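Local coordinates for protein TRAP dicarboxylate transporter, DctP subunit (Anaerococcus prevoti, PDB 4N91) that binds D-glucuronate, as either anomer, and is a solute-binding protein of the TRAP family that probably delivers it for uptake, at residues E286-E290 against M291-F295. Sequence-based numbering, arbitrary orientation.
Sequences EKASE and MGVEF
The Phe295 ring lies alongside the last turn of the helix that precedes it and meets Ala288 and Ser289. The methyl CB of Ala288 sits 3.7 Å from Phe295 CZ, in an oblique approach. Ser289 OG lies at the edge of the same ring, in its plane, 3.7 Å from Phe295 CE2. One ring face carries Val293 CG1, placed off-centre toward the rim. With Phe295 CG beside its own backbone N and anti to the carbonyl carbon (chi1 -68°), the ring is turned back toward the helix. An alanine here would remove the ring and is likely to take away part of the apolar cover of the Ala288 methyl and Val293 CG1, and to break the meeting with Tyr232.

The turn itself is a Schellman motif. Val293 N donates to Ala288 O at 2.9 Å, and Gly292 N donates to Ser289 O from above the carbonyl plane. Gly292 has positive phi (101°), where a side chain would jam against the preceding carbonyl oxygen. Met291 N keeps a helical i to i-4 bond, 2.9 Å to Lys287 O. Val293 CB also packs on Ala288 CB, 4.1 Å away.

The selenomethionine Met291 lies across Lys287, with Met291 CG 4.1 Å from Lys287 CE. Lys287 bends at chi2 (81°), which curls its end toward this neighbour. On the solvent side, one water joins Ser289 OG to Val293 O, and a second donates to both Ser289 O and Val293 O.

The contact joins the long helix 256-290 to strand 294-296, an outermost strand of a four-stranded mixed sheet. Helix 218-221 packs against Lys287, Ala288 and Met291. Lys230 NZ makes a hydrogen bond to Met291 O. On the adjacent strand 231-238, which runs parallel, Tyr232 meets the Phe295 ring with steeply inclined planes.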
loop_
_atom_site.group_PDB
_atom_site.type_symbol
_atom_site.label_atom_id
_atom_site.label_comp_id
_atom_site.label_asym_id
_atom_site.label_seq_id
_atom_site.Cartn_x
_atom_site.Cartn_y
_atom_site.Cartn_z
ATOM N N GLU A 286 -12.587 -15.595 4.575
ATOM C CA GLU A 286 -13.132 -16.929 4.799
ATOM C C GLU A 286 -12.021 -17.920 5.156
ATOM O O GLU A 286 -12.147 -18.718 6.101
ATOM C CB GLU A 286 -13.908 -17.386 3.563
ATOM C CG GLU A 286 -14.163 -18.897 3.494
ATOM C CD GLU A 286 -15.060 -19.396 4.610
ATOM O OE1 GLU A 286 -15.703 -18.556 5.278
ATOM O OE2 GLU A 286 -15.122 -20.632 4.822
ATOM N N LYS A 287 -10.930 -17.874 4.406
ATOM C CA LYS A 287 -9.808 -18.761 4.640
ATOM C C LYS A 287 -9.180 -18.485 6.020
ATOM O O LYS A 287 -8.825 -19.416 6.746
ATOM C CB LYS A 287 -8.787 -18.618 3.513
ATOM C CG LYS A 287 -7.459 -19.319 3.748
ATOM C CD LYS A 287 -7.502 -20.808 3.435
ATOM C CE LYS A 287 -6.194 -21.493 3.852
ATOM N NZ LYS A 287 -4.979 -20.684 3.509
ATOM N N ALA A 288 -9.079 -17.211 6.395
ATOM C CA ALA A 288 -8.577 -16.857 7.733
ATOM C C ALA A 288 -9.458 -17.473 8.826
ATOM O O ALA A 288 -8.964 -18.061 9.794
ATOM C CB ALA A 288 -8.505 -15.348 7.892
ATOM N N SER A 289 -10.769 -17.366 8.664
ATOM C CA SER A 289 -11.676 -17.996 9.615
ATOM C C SER A 289 -11.395 -19.494 9.715
ATOM O O SER A 289 -11.309 -20.052 10.803
ATOM C CB SER A 289 -13.120 -17.754 9.204
ATOM O OG SER A 289 -13.473 -16.403 9.425
ATOM N N GLU A 290 -11.209 -20.141 8.571
ATOM C CA GLU A 290 -10.981 -21.571 8.548
ATOM C C GLU A 290 -9.649 -21.942 9.199
ATOM O O GLU A 290 -9.526 -23.029 9.760
ATOM C CB GLU A 290 -11.029 -22.093 7.111
ATOM C CG GLU A 290 -12.389 -21.965 6.459
ATOM C CD GLU A 290 -12.371 -22.383 4.993
ATOM O OE1 GLU A 290 -11.270 -22.499 4.412
ATOM O OE2 GLU A 290 -13.456 -22.590 4.422
HETATM N N MSE A 291 -8.676 -21.031 9.141
HETATM C CA MSE A 291 -7.361 -21.206 9.748
HETATM C C MSE A 291 -7.400 -20.992 11.267
HETATM O O MSE A 291 -6.403 -21.204 11.952
HETATM C CB MSE A 291 -6.365 -20.198 9.167
HETATM C CG MSE A 291 -5.895 -20.477 7.783
HETATM SE SE MSE A 291 -4.871 -18.908 7.197
HETATM C CE MSE A 291 -3.435 -19.027 8.465
ATOM N N GLY A 292 -8.520 -20.516 11.791
ATOM C CA GLY A 292 -8.629 -20.280 13.220
ATOM C C GLY A 292 -8.468 -18.830 13.639
ATOM O O GLY A 292 -8.386 -18.525 14.827
ATOM N N VAL A 293 -8.422 -17.910 12.682
ATOM C CA VAL A 293 -8.313 -16.514 13.069
ATOM C C VAL A 293 -9.638 -16.034 13.627
ATOM O O VAL A 293 -10.712 -16.282 13.065
ATOM C CB VAL A 293 -7.875 -15.624 11.886
ATOM C CG1 VAL A 293 -7.898 -14.144 12.265
ATOM C CG2 VAL A 293 -6.510 -16.041 11.389
ATOM N N GLU A 294 -9.551 -15.333 14.740
ATOM C CA GLU A 294 -10.690 -14.664 15.322
ATOM C C GLU A 294 -10.693 -13.194 14.974
ATOM O O GLU A 294 -9.716 -12.467 15.212
ATOM C CB GLU A 294 -10.701 -14.862 16.834
ATOM C CG GLU A 294 -11.834 -14.098 17.537
ATOM C CD GLU A 294 -11.792 -14.268 19.028
ATOM O OE1 GLU A 294 -11.070 -15.174 19.487
ATOM O OE2 GLU A 294 -12.483 -13.506 19.739
ATOM N N PHE A 295 -11.791 -12.741 14.383
ATOM C CA PHE A 295 -11.933 -11.342 14.045
ATOM C C PHE A 295 -12.618 -10.605 15.192
ATOM O O PHE A 295 -13.612 -11.068 15.748
ATOM C CB PHE A 295 -12.685 -11.186 12.716
ATOM C CG PHE A 295 -11.903 -11.669 11.534
ATOM C CD1 PHE A 295 -10.903 -10.884 11.003
ATOM C CD2 PHE A 295 -12.155 -12.898 10.960
ATOM C CE1 PHE A 295 -10.165 -11.300 9.930
ATOM C CE2 PHE A 295 -11.404 -13.344 9.890
ATOM C CZ PHE A 295 -10.400 -12.537 9.363
HETATM O O HOH W 1 -13.262 -16.021 12.395
HETATM O O HOH W 2 -12.357 -18.656 13.198
#